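Local structure of cyanoglobin (Synechocystis sp., 1S69) at residues G81-L95 and V108-L122. The protein binds oxygen very tightly at a single heme, as a monomeric group I truncated hemoglobin of the two-on-two helical fold. Sequence-based numbering, arbitrary orientation.
Sequences GEHFDAVAEDLLATL and VAAVAGAPAHKRDVL. With HEM (protoporphyrin IX containing Fe), chain D.
Phe84 is the knob of this contact, seated among Ala112, His117, Lys118 and Val121. Its CG stands anti to the backbone N (chi1 -172°), which sends the ring across to 108-122. The Lys118 chain lies over one ring face. Lys118 CG is 3.7 Å from the Phe84 ring centroid, only 7° off the normal, a CH-pi contact. Val121 CG1 meets the ring edge at Phe84 CD1, 4.0 Å away. The His117 ring is oblique to it. With an alanine in place of Phe84, the Lys118 methylenes would probably lose their ring face and a gap would open beside His117.

Other apolar contacts extend the interface. Leu122 CD1 packs on Gly81 CA at 3.9 Å. Farther along, Leu91 and Leu92 meet Val108 CG1, and Leu95 CD1 approaches Val108 CG2 tip to tip at 3.8 Å. Leu92 CD1 also rests on Ala109 CB at 3.6 Å.

Polar contact is sparse. The extended Lys118 chain carries NZ past the ring toward Asp85, but Asp85 OD1 and Lys118 NZ stay 4.4 Å apart. One water bridges them, donating to the carboxylate and accepting from the ammonium. Ala112 O is buried near Phe84 CZ without a hydrogen-bonding partner.

Both segments line the heme. His117 NE2 is covalently bound to HEM CAB, a vinyl-derived carbon, with a stretched 2.0 Å bond in the model. Phe84 and Val87 pack on the heme methyl CMC.

Helix 81-98 is helix G of the two-on-two globin fold; 102-113 and 115-121 form a broken helix H, whose second piece carries His117. Segment 81-95 runs roughly antiparallel to 108-113, at 158°, and 115-121 turns away from that line. Helix 10-26 touches helix 81-98 through Asp90, Ala93 and Thr94. Helix 66-77, carrying the proximal His70, packs against His117, Asp120 and Val121.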
loop_
_atom_site.group_PDB
_atom_site.type_symbol
_atom_site.label_atom_id
_atom_site.label_comp_id
_atom_site.label_asym_id
_atom_site.label_seq_id
_atom_site.Cartn_x
_atom_site.Cartn_y
_atom_site.Cartn_z
ATOM N N GLY A 81 -4.748 -9.911 10.267
ATOM C CA GLY A 81 -4.069 -8.750 10.844
ATOM C C GLY A 81 -2.559 -8.812 10.730
ATOM O O GLY A 81 -1.897 -7.785 10.557
ATOM N N GLU A 82 -2.008 -10.023 10.773
ATOM C CA GLU A 82 -0.561 -10.202 10.656
ATOM C C GLU A 82 -0.062 -9.860 9.254
ATOM O O GLU A 82 0.980 -9.245 9.116
ATOM C CB GLU A 82 -0.156 -11.647 10.929
ATOM C CG GLU A 82 -0.894 -12.230 12.101
ATOM C CD GLU A 82 -0.429 -11.678 13.425
ATOM O OE1 GLU A 82 -0.902 -10.554 13.880
ATOM O OE2 GLU A 82 0.406 -12.415 14.012
ATOM N N HIS A 83 -0.797 -10.311 8.233
ATOM C CA HIS A 83 -0.519 -9.950 6.831
ATOM C C HIS A 83 -0.652 -8.459 6.651
ATOM O O HIS A 83 0.176 -7.849 6.013
ATOM C CB HIS A 83 -1.533 -10.629 5.915
ATOM C CG HIS A 83 -1.573 -12.102 6.106
ATOM N ND1 HIS A 83 -2.737 -12.825 6.268
ATOM C CD2 HIS A 83 -0.553 -12.984 6.205
ATOM C CE1 HIS A 83 -2.422 -14.091 6.442
ATOM N NE2 HIS A 83 -1.102 -14.205 6.426
ATOM N N PHE A 84 -1.742 -7.877 7.159
ATOM C CA PHE A 84 -1.919 -6.410 7.136
ATOM C C PHE A 84 -0.689 -5.653 7.737
ATOM O O PHE A 84 -0.161 -4.671 7.161
ATOM C CB PHE A 84 -3.212 -6.057 7.876
ATOM C CG PHE A 84 -3.587 -4.584 7.740
ATOM C CD1 PHE A 84 -4.421 -4.159 6.696
ATOM C CD2 PHE A 84 -3.064 -3.637 8.625
ATOM C CE1 PHE A 84 -4.741 -2.821 6.542
ATOM C CE2 PHE A 84 -3.380 -2.248 8.496
ATOM C CZ PHE A 84 -4.231 -1.848 7.460
ATOM N N ASP A 85 -0.256 -6.085 8.915
ATOM C CA ASP A 85 0.880 -5.440 9.544
ATOM C C ASP A 85 2.189 -5.625 8.735
ATOM O O ASP A 85 3.002 -4.714 8.707
ATOM C CB ASP A 85 1.069 -6.019 10.946
ATOM C CG ASP A 85 -0.004 -5.603 11.888
ATOM O OD1 ASP A 85 -0.715 -4.581 11.715
ATOM O OD2 ASP A 85 -0.255 -6.293 12.854
ATOM N N ALA A 86 2.375 -6.801 8.099
ATOM C CA ALA A 86 3.506 -7.041 7.177
ATOM C C ALA A 86 3.529 -6.042 5.986
ATOM O O ALA A 86 4.591 -5.538 5.602
ATOM C CB ALA A 86 3.521 -8.512 6.644
ATOM N N VAL A 87 2.346 -5.766 5.430
ATOM C CA VAL A 87 2.237 -4.840 4.311
ATOM C C VAL A 87 2.627 -3.426 4.779
ATOM O O VAL A 87 3.391 -2.757 4.101
ATOM C CB VAL A 87 0.825 -4.904 3.680
ATOM C CG1 VAL A 87 0.447 -3.581 2.971
ATOM C CG2 VAL A 87 0.783 -6.066 2.705
ATOM N N ALA A 88 2.114 -3.000 5.925
ATOM C CA ALA A 88 2.385 -1.640 6.434
ATOM C C ALA A 88 3.846 -1.516 6.742
ATOM O O ALA A 88 4.466 -0.540 6.424
ATOM C CB ALA A 88 1.576 -1.328 7.707
ATOM N N GLU A 89 4.396 -2.541 7.359
ATOM C CA GLU A 89 5.799 -2.567 7.708
ATOM C C GLU A 89 6.712 -2.533 6.469
ATOM O O GLU A 89 7.723 -1.803 6.468
ATOM C CB GLU A 89 6.027 -3.807 8.551
ATOM C CG GLU A 89 7.431 -4.102 9.030
ATOM C CD GLU A 89 7.500 -5.531 9.564
ATOM O OE1 GLU A 89 6.475 -6.058 10.070
ATOM O OE2 GLU A 89 8.563 -6.150 9.410
ATOM N N ASP A 90 6.342 -3.255 5.414
ATOM C CA ASP A 90 7.093 -3.288 4.171
ATOM C C ASP A 90 7.029 -1.922 3.481
ATOM O O ASP A 90 7.999 -1.478 2.851
ATOM C CB ASP A 90 6.512 -4.344 3.202
ATOM C CG ASP A 90 6.903 -5.765 3.584
ATOM O OD1 ASP A 90 7.689 -5.923 4.546
ATOM O OD2 ASP A 90 6.408 -6.771 3.025
ATOM N N LEU A 91 5.864 -1.284 3.528
ATOM C CA LEU A 91 5.735 0.035 2.896
ATOM C C LEU A 91 6.665 1.038 3.594
ATOM O O LEU A 91 7.339 1.861 2.936
ATOM C CB LEU A 91 4.278 0.525 2.908
ATOM C CG LEU A 91 4.025 1.924 2.337
ATOM C CD1 LEU A 91 4.445 1.992 0.831
ATOM C CD2 LEU A 91 2.544 2.348 2.513
ATOM N N LEU A 92 6.650 1.017 4.914
ATOM C CA LEU A 92 7.388 2.021 5.689
ATOM C C LEU A 92 8.893 1.775 5.600
ATOM O O LEU A 92 9.663 2.739 5.536
ATOM C CB LEU A 92 6.897 2.079 7.130
ATOM C CG LEU A 92 5.405 2.399 7.340
ATOM C CD1 LEU A 92 5.139 2.375 8.813
ATOM C CD2 LEU A 92 4.948 3.712 6.716
ATOM N N ALA A 93 9.275 0.501 5.490
ATOM C CA ALA A 93 10.682 0.074 5.294
ATOM C C ALA A 93 11.217 0.588 3.994
ATOM O O ALA A 93 12.340 1.114 3.966
ATOM C CB ALA A 93 10.853 -1.459 5.337
ATOM N N THR A 94 10.399 0.477 2.939
ATOM C CA THR A 94 10.746 0.937 1.601
ATOM C C THR A 94 10.990 2.460 1.610
ATOM O O THR A 94 12.004 2.924 1.042
ATOM C CB THR A 94 9.623 0.575 0.622
ATOM O OG1 THR A 94 9.596 -0.850 0.449
ATOM C CG2 THR A 94 9.842 1.196 -0.779
ATOM N N LEU A 95 10.065 3.209 2.211
ATOM C CA LEU A 95 10.229 4.661 2.365
ATOM C C LEU A 95 11.497 5.029 3.151
ATOM O O LEU A 95 12.196 5.935 2.746
ATOM C CB LEU A 95 9.011 5.293 3.021
ATOM C CG LEU A 95 7.725 5.149 2.215
ATOM C CD1 LEU A 95 6.608 5.767 2.973
ATOM C CD2 LEU A 95 7.824 5.805 0.857
ATOM N N VAL A 108 2.635 8.720 6.529
ATOM C CA VAL A 108 2.259 7.553 5.747
ATOM C C VAL A 108 1.743 6.406 6.645
ATOM O O VAL A 108 0.739 5.780 6.299
ATOM C CB VAL A 108 3.402 7.051 4.870
ATOM C CG1 VAL A 108 2.999 5.667 4.153
ATOM C CG2 VAL A 108 3.743 8.081 3.807
ATOM N N ALA A 109 2.431 6.142 7.770
ATOM C CA ALA A 109 2.012 5.099 8.725
ATOM C C ALA A 109 0.568 5.313 9.213
ATOM O O ALA A 109 -0.194 4.341 9.361
ATOM C CB ALA A 109 2.986 5.009 9.926
ATOM N N ALA A 110 0.212 6.578 9.457
ATOM C CA ALA A 110 -1.136 6.939 9.894
ATOM C C ALA A 110 -2.202 6.643 8.789
ATOM O O ALA A 110 -3.310 6.216 9.068
ATOM C CB ALA A 110 -1.158 8.425 10.312
ATOM N N VAL A 111 -1.845 6.822 7.531
ATOM C CA VAL A 111 -2.748 6.458 6.447
ATOM C C VAL A 111 -2.973 4.921 6.311
ATOM O O VAL A 111 -4.142 4.427 6.230
ATOM C CB VAL A 111 -2.219 7.091 5.080
ATOM C CG1 VAL A 111 -3.001 6.627 3.824
ATOM C CG2 VAL A 111 -2.228 8.585 5.194
ATOM N N ALA A 112 -1.845 4.214 6.217
ATOM C CA ALA A 112 -1.769 2.778 6.020
ATOM C C ALA A 112 -2.434 2.031 7.183
ATOM O O ALA A 112 -3.071 1.022 6.958
ATOM C CB ALA A 112 -0.257 2.329 5.792
ATOM N N GLY A 113 -2.349 2.591 8.384
ATOM C CA GLY A 113 -2.947 2.039 9.600
ATOM C C GLY A 113 -4.305 2.521 10.062
ATOM O O GLY A 113 -4.816 2.029 11.060
ATOM N N ALA A 114 -4.928 3.466 9.365
ATOM C CA ALA A 114 -6.252 3.910 9.765
ATOM C C ALA A 114 -7.210 2.717 9.818
ATOM O O ALA A 114 -7.168 1.846 8.947
ATOM C CB ALA A 114 -6.755 4.958 8.757
ATOM N N PRO A 115 -8.051 2.654 10.855
ATOM C CA PRO A 115 -9.159 1.696 10.923
ATOM C C PRO A 115 -10.066 1.655 9.688
ATOM O O PRO A 115 -10.487 0.573 9.310
ATOM C CB PRO A 115 -9.994 2.205 12.123
ATOM C CG PRO A 115 -8.983 2.833 13.027
ATOM C CD PRO A 115 -7.930 3.458 12.093
ATOM N N ALA A 116 -10.391 2.795 9.098
ATOM C CA ALA A 116 -11.225 2.794 7.881
ATOM C C ALA A 116 -10.531 2.053 6.719
ATOM O O ALA A 116 -11.201 1.519 5.823
ATOM C CB ALA A 116 -11.585 4.221 7.453
ATOM N N HIS A 117 -9.194 2.026 6.729
ATOM C CA HIS A 117 -8.469 1.182 5.794
ATOM C C HIS A 117 -8.409 -0.307 6.207
ATOM O O HIS A 117 -8.804 -1.201 5.454
ATOM C CB HIS A 117 -7.052 1.728 5.591
ATOM C CG HIS A 117 -6.326 0.989 4.525
ATOM N ND1 HIS A 117 -6.810 0.900 3.237
ATOM C CD2 HIS A 117 -5.202 0.250 4.565
ATOM C CE1 HIS A 117 -5.980 0.176 2.516
ATOM N NE2 HIS A 117 -5.005 -0.242 3.305
ATOM N N LYS A 118 -7.905 -0.557 7.430
ATOM C CA LYS A 118 -7.766 -1.921 7.985
ATOM C C LYS A 118 -9.074 -2.736 7.986
ATOM O O LYS A 118 -9.060 -3.908 7.609
ATOM C CB LYS A 118 -7.228 -1.861 9.406
ATOM C CG LYS A 118 -6.746 -3.230 9.911
ATOM C CD LYS A 118 -6.134 -3.161 11.268
ATOM C CE LYS A 118 -5.733 -4.585 11.691
ATOM N NZ LYS A 118 -4.928 -4.496 12.992
ATOM N N ARG A 119 -10.185 -2.141 8.480
ATOM C CA ARG A 119 -11.458 -2.861 8.594
ATOM C C ARG A 119 -11.949 -3.294 7.214
ATOM O O ARG A 119 -12.474 -4.372 7.035
ATOM C CB ARG A 119 -12.520 -1.961 9.232
ATOM C CG ARG A 119 -12.341 -1.781 10.716
ATOM C CD ARG A 119 -12.853 -2.950 11.396
ATOM N NE ARG A 119 -12.607 -2.866 12.816
ATOM C CZ ARG A 119 -13.426 -3.310 13.731
ATOM N NH1 ARG A 119 -14.590 -3.860 13.385
ATOM N NH2 ARG A 119 -13.090 -3.153 15.004
ATOM N N ASP A 120 -11.804 -2.416 6.231
ATOM C CA ASP A 120 -12.285 -2.752 4.878
ATOM C C ASP A 120 -11.410 -3.808 4.192
ATOM O O ASP A 120 -11.937 -4.832 3.722
ATOM C CB ASP A 120 -12.413 -1.486 4.044
ATOM C CG ASP A 120 -13.757 -0.770 4.277
ATOM O OD1 ASP A 120 -14.817 -1.399 4.425
ATOM O OD2 ASP A 120 -13.815 0.462 4.291
ATOM N N VAL A 121 -10.101 -3.594 4.195
ATOM C CA VAL A 121 -9.151 -4.543 3.635
ATOM C C VAL A 121 -9.415 -5.912 4.254
ATOM O O VAL A 121 -9.539 -6.925 3.558
ATOM C CB VAL A 121 -7.648 -4.107 3.907
ATOM C CG1 VAL A 121 -6.673 -5.259 3.595
ATOM C CG2 VAL A 121 -7.227 -2.857 3.071
ATOM N N LEU A 122 -9.480 -5.970 5.583
ATOM C CA LEU A 122 -9.683 -7.281 6.225
ATOM C C LEU A 122 -11.157 -7.743 6.271
ATOM O O LEU A 122 -11.465 -8.813 6.797
ATOM C CB LEU A 122 -9.050 -7.265 7.655
ATOM C CG LEU A 122 -7.527 -7.002 7.700
ATOM C CD1 LEU A 122 -7.038 -6.920 9.122
ATOM C CD2 LEU A 122 -6.728 -8.054 6.868
HETATM C CHA HEM D . -5.238 -5.274 -4.493
HETATM C CHB HEM D . -4.319 -1.275 -1.837
HETATM C CHC HEM D . -3.503 -4.085 2.031
HETATM C CHD HEM D . -2.981 -7.828 -1.046
HETATM C C1A HEM D . -5.118 -3.941 -4.075
HETATM C C2A HEM D . -5.392 -2.776 -4.893
HETATM C C3A HEM D . -5.108 -1.688 -4.186
HETATM C C4A HEM D . -4.653 -2.097 -2.891
HETATM C CMA HEM D . -5.222 -0.222 -4.695
HETATM C CAA HEM D . -5.885 -2.877 -6.358
HETATM C CBA HEM D . -7.388 -2.561 -6.269
HETATM C CGA HEM D . -8.135 -2.354 -7.581
HETATM O O1A HEM D . -8.408 -3.405 -8.148
HETATM O O2A HEM D . -8.490 -1.196 -8.040
HETATM C C1B HEM D . -4.069 -1.718 -0.555
HETATM C C2B HEM D . -3.822 -0.839 0.535
HETATM C C3B HEM D . -3.621 -1.604 1.645
HETATM C C4B HEM D . -3.702 -2.991 1.218
HETATM C CMB HEM D . -3.843 0.725 0.408
HETATM C CAB HEM D . -3.247 -1.231 3.138
HETATM C CBB HEM D . -2.300 -0.316 3.518
HETATM C C1C HEM D . -3.284 -5.369 1.517
HETATM C C2C HEM D . -2.819 -6.493 2.293
HETATM C C3C HEM D . -2.644 -7.500 1.407
HETATM C C4C HEM D . -2.991 -7.054 0.084
HETATM C CMC HEM D . -2.606 -6.417 3.853
HETATM C CAC HEM D . -2.145 -8.946 1.596
HETATM C CBC HEM D . -1.027 -9.152 2.276
HETATM C C1D HEM D . -3.550 -7.500 -2.239
HETATM C C2D HEM D . -3.716 -8.392 -3.336
HETATM C C3D HEM D . -4.439 -7.586 -4.363
HETATM C C4D HEM D . -4.657 -6.300 -3.818
HETATM C CMD HEM D . -3.272 -9.850 -3.465
HETATM C CAD HEM D . -4.863 -8.015 -5.753
HETATM C CBD HEM D . -6.178 -8.723 -5.417
HETATM C CGD HEM D . -6.552 -9.643 -6.535
HETATM O O1D HEM D . -7.161 -9.175 -7.485
HETATM O O2D HEM D . -6.260 -10.844 -6.486
HETATM N NA HEM D . -4.637 -3.474 -2.882
HETATM N NB HEM D . -3.970 -3.048 -0.127
HETATM N NC HEM D . -3.376 -5.757 0.196
HETATM N ND HEM D . -4.144 -6.272 -2.538
HETATM FE FE HEM D . -4.035 -4.653 -1.357
HETATM O O HOH W 1 -2.660 -3.280 12.803
#